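Local coordinates for protein probable 2-oxoglutarate-dependent dioxygenase At5g05600 (Arabidopsis thaliana, PDB 6LSV) that oxidises the stress hormone jasmonate to 12-hydroxyjasmonate, using iron, 2-oxoglutarate and molecular oxygen, and so acts in jasmonate-mediated defence signalling, at residues L21-K27 / K129-W135; Y138-H142 / N152-S156; T234-P238 / A262-N266. All coordinates share one frame; numbering follows the deposited sequence.

How the contacts relate
The three contacts follow one another along the chain, each closing before the next opens. Contact 1 ties the N-terminal loop to the lead-in to strand 137-144, near the surface; contact 2 begins three residues later, on that strand, although the two centres lie about 25 Å apart. Contacts 2 and 3 both reach the same mixed sheet, contact 2 through strand 137-144 alone; strands 204-212 and 294-302 separate it from strand 233-237, and the centres are about 20 Å apart. Contact 3 is the most deeply placed, about 27 Å from contact 1 between centres. Contacts 2 and 3 place sheet residues beside the bound molecules, Phe140 at jasmonate and Leu236 at 2-oxoglutarate.

Contact 1. Residues L21-K27 / K129-W135; sequences LPDRYIK and KGASLDW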
loop_
_atom_site.group_PDB
_atom_site.type_symbol
_atom_site.label_atom_id
_atom_site.label_comp_id
_atom_site.label_asym_id
_atom_site.label_seq_id
_atom_site.Cartn_x
_atom_site.Cartn_y
_atom_site.Cartn_z
ATOM N N LEU A 21 16.365 -12.133 -18.152
ATOM C CA LEU A 21 16.072 -11.404 -16.929
ATOM C C LEU A 21 17.303 -11.444 -16.040
ATOM O O LEU A 21 17.773 -12.542 -15.706
ATOM C CB LEU A 21 14.872 -12.016 -16.207
ATOM C CG LEU A 21 14.111 -11.095 -15.254
ATOM C CD1 LEU A 21 13.556 -9.894 -16.000
ATOM C CD2 LEU A 21 13.001 -11.854 -14.544
ATOM N N PRO A 22 17.869 -10.300 -15.660
ATOM C CA PRO A 22 19.001 -10.312 -14.726
ATOM C C PRO A 22 18.664 -11.090 -13.458
ATOM O O PRO A 22 17.526 -11.080 -12.983
ATOM C CB PRO A 22 19.232 -8.825 -14.436
ATOM C CG PRO A 22 18.694 -8.121 -15.642
ATOM C CD PRO A 22 17.526 -8.940 -16.110
ATOM N N ASP A 23 19.673 -11.783 -12.916
ATOM C CA ASP A 23 19.451 -12.665 -11.773
ATOM C C ASP A 23 18.965 -11.908 -10.542
ATOM O O ASP A 23 18.273 -12.499 -9.704
ATOM C CB ASP A 23 20.732 -13.449 -11.448
ATOM C CG ASP A 23 20.511 -14.533 -10.386
ATOM O OD1 ASP A 23 20.431 -14.206 -9.181
ATOM O OD2 ASP A 23 20.399 -15.720 -10.765
ATOM N N ARG A 24 19.290 -10.616 -10.422
ATOM C CA ARG A 24 18.788 -9.830 -9.299
ATOM C C ARG A 24 17.264 -9.799 -9.254
ATOM O O ARG A 24 16.691 -9.566 -8.184
ATOM C CB ARG A 24 19.322 -8.396 -9.361
ATOM C CG ARG A 24 20.843 -8.258 -9.296
ATOM C CD ARG A 24 21.412 -8.717 -7.963
ATOM N NE ARG A 24 20.761 -8.071 -6.826
ATOM C CZ ARG A 24 21.095 -6.878 -6.347
ATOM N NH1 ARG A 24 22.082 -6.187 -6.902
ATOM N NH2 ARG A 24 20.443 -6.374 -5.307
ATOM N N TYR A 25 16.599 -10.033 -10.387
ATOM C CA TYR A 25 15.147 -9.963 -10.481
ATOM C C TYR A 25 14.504 -11.335 -10.643
ATOM O O TYR A 25 13.300 -11.415 -10.911
ATOM C CB TYR A 25 14.741 -9.044 -11.637
ATOM C CG TYR A 25 15.399 -7.684 -11.568
ATOM C CD1 TYR A 25 14.798 -6.635 -10.882
ATOM C CD2 TYR A 25 16.631 -7.450 -12.175
ATOM C CE1 TYR A 25 15.397 -5.394 -10.806
ATOM C CE2 TYR A 25 17.241 -6.207 -12.103
ATOM C CZ TYR A 25 16.619 -5.184 -11.417
ATOM O OH TYR A 25 17.215 -3.949 -11.340
ATOM N N ILE A 26 15.268 -12.411 -10.482
ATOM C CA ILE A 26 14.727 -13.764 -10.531
ATOM C C ILE A 26 14.421 -14.212 -9.109
ATOM O O ILE A 26 15.311 -14.241 -8.252
ATOM C CB ILE A 26 15.699 -14.736 -11.217
ATOM C CG1 ILE A 26 16.112 -14.207 -12.590
ATOM C CG2 ILE A 26 15.073 -16.117 -11.334
ATOM C CD1 ILE A 26 17.170 -15.045 -13.270
ATOM N N LYS A 27 13.175 -14.558 -8.859
ATOM C CA LYS A 27 12.797 -15.026 -7.538
ATOM C C LYS A 27 13.043 -16.521 -7.417
ATOM O O LYS A 27 13.116 -17.232 -8.427
ATOM C CB LYS A 27 11.329 -14.708 -7.273
ATOM C CG LYS A 27 10.964 -13.253 -7.521
ATOM C CD LYS A 27 11.840 -12.306 -6.711
ATOM C CE LYS A 27 11.200 -10.923 -6.606
ATOM N NZ LYS A 27 12.049 -9.958 -5.852
ATOM N N LYS A 129 22.487 -5.608 0.511
ATOM C CA LYS A 129 23.261 -5.410 -0.713
ATOM C C LYS A 129 23.038 -6.512 -1.743
ATOM O O LYS A 129 23.068 -6.242 -2.948
ATOM C CB LYS A 129 24.748 -5.304 -0.407
ATOM C CG LYS A 129 25.534 -4.762 -1.599
ATOM C CD LYS A 129 27.006 -5.108 -1.567
ATOM C CE LYS A 129 27.485 -5.659 -2.906
ATOM N NZ LYS A 129 28.588 -6.647 -2.729
ATOM N N GLY A 130 22.852 -7.749 -1.317
ATOM C CA GLY A 130 22.642 -8.741 -2.349
ATOM C C GLY A 130 21.198 -9.057 -2.651
ATOM O O GLY A 130 20.930 -9.929 -3.483
ATOM N N ALA A 131 20.266 -8.345 -2.019
ATOM C CA ALA A 131 18.868 -8.755 -1.987
ATOM C C ALA A 131 18.265 -8.840 -3.384
ATOM O O ALA A 131 18.591 -8.048 -4.273
ATOM C CB ALA A 131 18.059 -7.777 -1.134
ATOM N N SER A 132 17.377 -9.816 -3.571
ATOM C CA SER A 132 16.580 -9.870 -4.787
ATOM C C SER A 132 15.750 -8.600 -4.922
ATOM O O SER A 132 15.333 -7.994 -3.931
ATOM C CB SER A 132 15.669 -11.096 -4.779
ATOM O OG SER A 132 15.369 -11.517 -6.100
ATOM N N LEU A 133 15.512 -8.193 -6.163
ATOM C CA LEU A 133 14.801 -6.958 -6.443
ATOM C C LEU A 133 13.477 -7.245 -7.136
ATOM O O LEU A 133 13.269 -8.313 -7.721
ATOM C CB LEU A 133 15.650 -6.019 -7.304
ATOM C CG LEU A 133 16.965 -5.601 -6.653
ATOM C CD1 LEU A 133 17.777 -4.745 -7.605
ATOM C CD2 LEU A 133 16.694 -4.862 -5.354
ATOM N N ASP A 134 12.581 -6.265 -7.066
ATOM C CA ASP A 134 11.268 -6.361 -7.681
ATOM C C ASP A 134 11.235 -5.588 -8.993
ATOM O O ASP A 134 11.980 -4.621 -9.189
ATOM C CB ASP A 134 10.189 -5.841 -6.731
ATOM C CG ASP A 134 9.984 -6.749 -5.532
ATOM O OD1 ASP A 134 10.404 -7.925 -5.595
ATOM O OD2 ASP A 134 9.408 -6.284 -4.526
ATOM N N TRP A 135 10.360 -6.026 -9.896
ATOM C CA TRP A 135 10.263 -5.434 -11.230
ATOM C C TRP A 135 9.308 -4.241 -11.199
ATOM O O TRP A 135 8.223 -4.250 -11.782
ATOM C CB TRP A 135 9.814 -6.476 -12.246
ATOM C CG TRP A 135 10.119 -6.079 -13.663
ATOM C CD1 TRP A 135 9.251 -5.545 -14.572
ATOM C CD2 TRP A 135 11.384 -6.176 -14.326
ATOM N NE1 TRP A 135 9.897 -5.308 -15.761
ATOM C CE2 TRP A 135 11.208 -5.686 -15.636
ATOM C CE3 TRP A 135 12.648 -6.629 -13.939
ATOM C CZ2 TRP A 135 12.250 -5.638 -16.561
ATOM C CZ3 TRP A 135 13.681 -6.581 -14.859
ATOM C CH2 TRP A 135 13.475 -6.092 -16.154
HETATM O O HOH W 1 11.480 -9.484 -9.669
#
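Lys27 reaches across to Ser132, Leu133 and Asp134 of the 129-135 loop. CB and CG serve as the bend: with chi2 at -56° the chain folds over, and the rest runs nearly extended. CD passes Ser132 OG, and CE lies near both Asp134 OD1 and Leu133 O. NZ ends in a salt bridge of 2.6 Å to Asp134 OD1, whose second partner is Ser225 OG. NZ also donates a hydrogen bond of 2.8 Å to Leu133 O from above the carbonyl plane. The long chain and charged amine suit a lysine to this place, where a carboxylate and a backbone carbonyl lie side by side.

Arg24 works through backbone and tip alike. Its carbonyl O accepts Leu133 N at 2.7 Å in an almost straight bond, while Ser132 OG donates to it from above the carbonyl plane. Bent at chi2 and chi3, the side chain brings NH2 to Ala131 O at 2.7 Å, in the guanidinium plane, and Leu133 CD1 lies over one face of that group. NH2 also forms a salt bridge with Glu5.

The apolar end is aromatic. Trp135 turns an edge to the face of Tyr25 in a T-shaped pair, planes at 83°, and Leu21 CD1 rests 3.5 Å from Trp135 CZ3. Leu133 CB touches Tyr25 CE1. A water bridges Tyr25 O and Leu133 O.

The contact thus fastens the N-terminal loop to the connection between strands 120-122 and 137-144. Helix 10-15 packs on both rings through Leu13, and Trp135 NE1 bonds to Lys214 O in the loop after strand 204-212.

Contact 2. Residues Y138-H142 / N152-S156; sequences YYFLH and NKWPS. With JAA ({(1R,2R)-3-oxo-2-[(2Z)-pent-2-en-1-yl]cyclopentyl}acetic acid), chain D.
Tyr139 OH makes the direct hydrogen bond of this contact, donating to Lys153 O at 2.6 Å from above the carbonyl plane. A buried tyrosine suits the place, since its hydroxyl satisfies the carbonyl of Lys153, at the end of a short 3-10 turn, while the ring stays among apolar groups. A water accepts from Trp154 NE1 at 2.8 Å, lying in the plane of the indole at its edge; its further link to His142 O is doubtful.

Two CH-pi contacts lead the apolar part. Pro155 CG sits over the face of the Tyr139 ring, 4.0 Å from its centroid, a rigid ring well matched to a flat one. Leu141 CD2 lies over the five-membered ring of Trp154, also 4.0 Å from the centroid, and CD1 reaches Trp154 CE2. In Leu141, CG between the backbone N and the carbonyl carbon (chi1 61°) turns both methyls to the indole.

Alternation along the strand sends Phe140 the other way: jasmonate C06 lies over one face of the Phe140 ring, 3.7 Å from Phe140 CZ. Strand 137-144 pairs with 204-212 and 120-122, while helix 87-102 packs on Tyr139, Leu141 and Pro155, and helix 161-186 on Trp154 and Pro155.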
loop_
_atom_site.group_PDB
_atom_site.type_symbol
_atom_site.label_atom_id
_atom_site.label_comp_id
_atom_site.label_asym_id
_atom_site.label_seq_id
_atom_site.Cartn_x
_atom_site.Cartn_y
_atom_site.Cartn_z
ATOM N N TYR A 138 8.908 3.245 -8.386
ATOM C CA TYR A 138 7.843 3.830 -7.588
ATOM C C TYR A 138 8.202 5.262 -7.222
ATOM O O TYR A 138 9.353 5.691 -7.342
ATOM C CB TYR A 138 7.572 3.000 -6.325
ATOM C CG TYR A 138 8.700 3.039 -5.320
ATOM C CD1 TYR A 138 8.737 4.011 -4.329
ATOM C CD2 TYR A 138 9.729 2.104 -5.364
ATOM C CE1 TYR A 138 9.766 4.054 -3.411
ATOM C CE2 TYR A 138 10.765 2.137 -4.449
ATOM C CZ TYR A 138 10.779 3.116 -3.474
ATOM O OH TYR A 138 11.807 3.166 -2.555
ATOM N N TYR A 139 7.188 5.998 -6.762
ATOM C CA TYR A 139 7.359 7.320 -6.179
ATOM C C TYR A 139 6.698 7.346 -4.811
ATOM O O TYR A 139 5.651 6.732 -4.604
ATOM C CB TYR A 139 6.759 8.426 -7.058
ATOM C CG TYR A 139 7.416 9.766 -6.839
ATOM C CD1 TYR A 139 7.050 10.575 -5.771
ATOM C CD2 TYR A 139 8.417 10.214 -7.688
ATOM C CE1 TYR A 139 7.659 11.799 -5.561
ATOM C CE2 TYR A 139 9.031 11.434 -7.488
ATOM C CZ TYR A 139 8.649 12.221 -6.425
ATOM O OH TYR A 139 9.263 13.433 -6.226
ATOM N N PHE A 140 7.311 8.068 -3.876
ATOM C CA PHE A 140 6.810 8.135 -2.509
ATOM C C PHE A 140 6.839 9.579 -2.029
ATOM O O PHE A 140 7.827 10.288 -2.246
ATOM C CB PHE A 140 7.644 7.237 -1.585
ATOM C CG PHE A 140 7.190 7.235 -0.154
ATOM C CD1 PHE A 140 5.970 6.681 0.201
ATOM C CD2 PHE A 140 7.991 7.779 0.839
ATOM C CE1 PHE A 140 5.559 6.673 1.523
ATOM C CE2 PHE A 140 7.582 7.776 2.159
ATOM C CZ PHE A 140 6.366 7.223 2.503
ATOM N N LEU A 141 5.752 10.014 -1.392
ATOM C CA LEU A 141 5.653 11.367 -0.862
ATOM C C LEU A 141 4.674 11.367 0.303
ATOM O O LEU A 141 3.831 10.474 0.432
ATOM C CB LEU A 141 5.213 12.374 -1.940
ATOM C CG LEU A 141 3.852 12.182 -2.627
ATOM C CD1 LEU A 141 2.726 12.915 -1.895
ATOM C CD2 LEU A 141 3.911 12.623 -4.086
ATOM N N HIS A 142 4.787 12.388 1.147
ATOM C CA HIS A 142 3.908 12.559 2.294
ATOM C C HIS A 142 2.814 13.576 1.988
ATOM O O HIS A 142 3.023 14.533 1.238
ATOM C CB HIS A 142 4.695 13.016 3.522
ATOM C CG HIS A 142 5.569 11.954 4.113
ATOM N ND1 HIS A 142 5.063 10.881 4.816
ATOM C CD2 HIS A 142 6.914 11.801 4.110
ATOM C CE1 HIS A 142 6.058 10.113 5.218
ATOM N NE2 HIS A 142 7.193 10.648 4.804
ATOM N N ASN A 152 7.804 20.680 -3.255
ATOM C CA ASN A 152 9.068 20.635 -3.984
ATOM C C ASN A 152 9.603 19.216 -4.103
ATOM O O ASN A 152 10.347 18.915 -5.045
ATOM C CB ASN A 152 10.101 21.536 -3.307
ATOM C CG ASN A 152 9.625 22.971 -3.179
ATOM O OD1 ASN A 152 8.899 23.477 -4.037
ATOM N ND2 ASN A 152 10.032 23.633 -2.102
ATOM N N LYS A 153 9.244 18.334 -3.170
ATOM C CA LYS A 153 9.595 16.923 -3.258
ATOM C C LYS A 153 8.593 16.123 -4.081
ATOM O O LYS A 153 8.681 14.892 -4.120
ATOM C CB LYS A 153 9.725 16.317 -1.857
ATOM C CG LYS A 153 10.849 16.921 -1.028
ATOM C CD LYS A 153 11.059 16.154 0.268
ATOM C CE LYS A 153 11.897 16.949 1.259
ATOM N NZ LYS A 153 11.052 17.562 2.321
ATOM N N TRP A 154 7.652 16.788 -4.729
ATOM C CA TRP A 154 6.698 16.171 -5.631
ATOM C C TRP A 154 7.176 16.302 -7.068
ATOM O O TRP A 154 8.051 17.118 -7.369
ATOM C CB TRP A 154 5.322 16.830 -5.484
ATOM C CG TRP A 154 4.679 16.621 -4.148
ATOM C CD1 TRP A 154 5.264 16.128 -3.017
ATOM C CD2 TRP A 154 3.319 16.900 -3.806
ATOM N NE1 TRP A 154 4.352 16.090 -1.991
ATOM C CE2 TRP A 154 3.149 16.558 -2.450
ATOM C CE3 TRP A 154 2.227 17.410 -4.517
ATOM C CZ2 TRP A 154 1.932 16.705 -1.792
ATOM C CZ3 TRP A 154 1.020 17.558 -3.860
ATOM C CH2 TRP A 154 0.880 17.206 -2.512
ATOM N N PRO A 155 6.638 15.496 -7.989
ATOM C CA PRO A 155 7.045 15.630 -9.392
ATOM C C PRO A 155 6.652 16.962 -9.990
ATOM O O PRO A 155 6.016 17.802 -9.340
ATOM C CB PRO A 155 6.314 14.475 -10.089
ATOM C CG PRO A 155 6.000 13.527 -9.026
ATOM C CD PRO A 155 5.755 14.338 -7.794
ATOM N N SER A 156 6.999 17.146 -11.257
ATOM C CA SER A 156 6.781 18.454 -11.852
ATOM C C SER A 156 6.315 18.395 -13.300
ATOM O O SER A 156 5.546 19.264 -13.725
ATOM C CB SER A 156 8.055 19.280 -11.740
ATOM O OG SER A 156 7.854 20.650 -12.051
HETATM O O01 JAA D . 7.667 2.779 -0.081
HETATM O O02 JAA D . 5.499 4.375 5.683
HETATM O O03 JAA D . 7.547 3.918 6.251
HETATM C C04 JAA D . 6.816 3.246 3.155
HETATM C C05 JAA D . 7.038 2.160 1.965
HETATM C C06 JAA D . 8.137 4.061 3.159
HETATM C C07 JAA D . 8.763 3.788 1.958
HETATM C C08 JAA D . 7.740 2.834 1.101
HETATM C C09 JAA D . 5.655 1.694 1.331
HETATM C C10 JAA D . 6.614 2.625 4.424
HETATM C C11 JAA D . 5.094 0.502 2.108
HETATM C C12 JAA D . 6.549 3.700 5.514
HETATM C C13 JAA D . 4.664 -0.586 1.498
HETATM C C14 JAA D . 4.711 -0.714 -0.023
HETATM C C15 JAA D . 5.417 -2.014 -0.405
HETATM O O HOH W 2 5.056 15.759 0.647
#

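Contact 3. Residues T234-P238 / A262-N266; sequences TILLP and AFIVN. With AKG (2-oxoglutaric acid), chain C.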
loop_
_atom_site.group_PDB
_atom_site.type_symbol
_atom_site.label_atom_id
_atom_site.label_comp_id
_atom_site.label_asym_id
_atom_site.label_seq_id
_atom_site.Cartn_x
_atom_site.Cartn_y
_atom_site.Cartn_z
ATOM N N THR A 234 -4.709 0.944 3.869
ATOM C CA THR A 234 -4.322 1.375 2.536
ATOM C C THR A 234 -5.564 1.495 1.666
ATOM O O THR A 234 -6.402 0.587 1.642
ATOM C CB THR A 234 -3.331 0.398 1.898
ATOM O OG1 THR A 234 -2.221 0.189 2.781
ATOM C CG2 THR A 234 -2.819 0.943 0.568
ATOM N N ILE A 235 -5.686 2.618 0.970
ATOM C CA ILE A 235 -6.685 2.783 -0.077
ATOM C C ILE A 235 -5.948 2.635 -1.400
ATOM O O ILE A 235 -5.124 3.482 -1.763
ATOM C CB ILE A 235 -7.418 4.128 0.035
ATOM C CG1 ILE A 235 -8.192 4.196 1.354
ATOM C CG2 ILE A 235 -8.387 4.313 -1.125
ATOM C CD1 ILE A 235 -8.867 5.521 1.601
ATOM N N LEU A 236 -6.224 1.544 -2.109
ATOM C CA LEU A 236 -5.480 1.152 -3.297
ATOM C C LEU A 236 -6.323 1.402 -4.539
ATOM O O LEU A 236 -7.467 0.941 -4.623
ATOM C CB LEU A 236 -5.082 -0.326 -3.212
ATOM C CG LEU A 236 -4.333 -1.013 -4.356
ATOM C CD1 LEU A 236 -3.030 -0.299 -4.677
ATOM C CD2 LEU A 236 -4.065 -2.470 -3.994
ATOM N N LEU A 237 -5.759 2.139 -5.498
ATOM C CA LEU A 237 -6.370 2.311 -6.812
ATOM C C LEU A 237 -5.570 1.477 -7.800
ATOM O O LEU A 237 -4.569 1.950 -8.355
ATOM C CB LEU A 237 -6.400 3.781 -7.236
ATOM C CG LEU A 237 -7.070 4.044 -8.589
ATOM C CD1 LEU A 237 -8.409 3.322 -8.672
ATOM C CD2 LEU A 237 -7.249 5.536 -8.834
ATOM N N PRO A 238 -5.948 0.228 -8.037
ATOM C CA PRO A 238 -5.176 -0.614 -8.951
ATOM C C PRO A 238 -5.417 -0.217 -10.399
ATOM O O PRO A 238 -6.391 0.456 -10.736
ATOM C CB PRO A 238 -5.701 -2.026 -8.668
ATOM C CG PRO A 238 -7.084 -1.817 -8.156
ATOM C CD PRO A 238 -7.113 -0.476 -7.471
ATOM N N ALA A 262 -13.806 1.784 -8.430
ATOM C CA ALA A 262 -13.813 1.345 -7.048
ATOM C C ALA A 262 -12.401 1.433 -6.476
ATOM O O ALA A 262 -11.407 1.461 -7.208
ATOM C CB ALA A 262 -14.342 -0.088 -6.934
ATOM N N PHE A 263 -12.327 1.498 -5.152
ATOM C CA PHE A 263 -11.075 1.347 -4.429
ATOM C C PHE A 263 -11.044 -0.018 -3.762
ATOM O O PHE A 263 -12.077 -0.662 -3.557
ATOM C CB PHE A 263 -10.903 2.430 -3.360
ATOM C CG PHE A 263 -10.667 3.802 -3.909
ATOM C CD1 PHE A 263 -9.466 4.122 -4.522
ATOM C CD2 PHE A 263 -11.637 4.784 -3.783
ATOM C CE1 PHE A 263 -9.242 5.389 -5.013
ATOM C CE2 PHE A 263 -11.420 6.056 -4.274
ATOM C CZ PHE A 263 -10.218 6.361 -4.887
ATOM N N ILE A 264 -9.841 -0.460 -3.421
ATOM C CA ILE A 264 -9.650 -1.604 -2.543
ATOM C C ILE A 264 -9.107 -1.074 -1.227
ATOM O O ILE A 264 -8.116 -0.331 -1.211
ATOM C CB ILE A 264 -8.717 -2.658 -3.161
ATOM C CG1 ILE A 264 -9.430 -3.378 -4.308
ATOM C CG2 ILE A 264 -8.277 -3.660 -2.104
ATOM C CD1 ILE A 264 -8.504 -4.093 -5.264
ATOM N N VAL A 265 -9.780 -1.414 -0.136
ATOM C CA VAL A 265 -9.389 -0.986 1.200
ATOM C C VAL A 265 -8.613 -2.128 1.835
ATOM O O VAL A 265 -9.146 -3.231 2.008
ATOM C CB VAL A 265 -10.613 -0.597 2.045
ATOM C CG1 VAL A 265 -10.188 -0.034 3.389
ATOM C CG2 VAL A 265 -11.473 0.408 1.295
ATOM N N ASN A 266 -7.350 -1.879 2.161
ATOM C CA ASN A 266 -6.490 -2.880 2.776
ATOM C C ASN A 266 -6.357 -2.587 4.262
ATOM O O ASN A 266 -6.018 -1.464 4.649
ATOM C CB ASN A 266 -5.102 -2.895 2.131
ATOM C CG ASN A 266 -5.092 -3.566 0.772
ATOM O OD1 ASN A 266 -6.037 -4.262 0.401
ATOM N ND2 ASN A 266 -4.011 -3.369 0.024
HETATM C C1 AKG C . 1.163 -1.481 -2.826
HETATM O O1 AKG C . 0.497 -1.322 -1.774
HETATM O O2 AKG C . 2.205 -0.791 -3.006
HETATM C C2 AKG C . 0.712 -2.524 -3.855
HETATM O O5 AKG C . 0.673 -3.663 -3.530
HETATM C C3 AKG C . 0.312 -2.140 -5.287
HETATM C C4 AKG C . -0.848 -3.032 -5.741
HETATM C C5 AKG C . -0.996 -3.009 -7.263
HETATM O O3 AKG C . -2.118 -3.189 -7.805
HETATM O O4 AKG C . 0.017 -2.812 -7.978
#
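The ring of Phe263 carries Ile235 CG2 over one face, a CH-pi contact 3.9 Å from the centroid, and has Leu236 O and Leu237 CB at its edge. These groups belong to neighbouring antiparallel strands of the double-stranded beta-helix, or jelly-roll, core of 2-oxoglutarate-dependent dioxygenases. Ile235 suits the spot because a beta-branched residue fits an extended strand: with CG1 beside the backbone N (chi1 -63°), CG2 falls anti to that N and projects onto the ring. Helix 161-186 covers the side of the sheet that bears Ile235, touching Ile235, Leu237 and Phe263.

Four backbone bonds tie the strands. Thr234 and Asn266 form one hydrogen-bonded pair, with Asn266 N to Thr234 O at 2.7 Å; Leu236 and Ile264 form the other, with Leu236 N to Ile264 O at 2.8 Å. Ile235 and Val265 make the non-hydrogen-bonded pair between them.

The opposite face, bearing Thr234, Leu236, Ile264 and Asn266, looks into the active site. Leu236 turns both methyls to the co-substrate, CD1 and CD2 each 3.7 Å from C4 of 2-oxoglutarate, an apolar match for its methylene chain. Thr234 OG1 is hydrogen-bonded to Asp229, an iron ligand, and so may steady that first-shell carboxylate. Pro238 CG meets Ile264 CD1 at 3.9 Å. On the same proline, Pro238 CB lies 3.9 Å from the carboxylate oxygen O3 of 2-oxoglutarate.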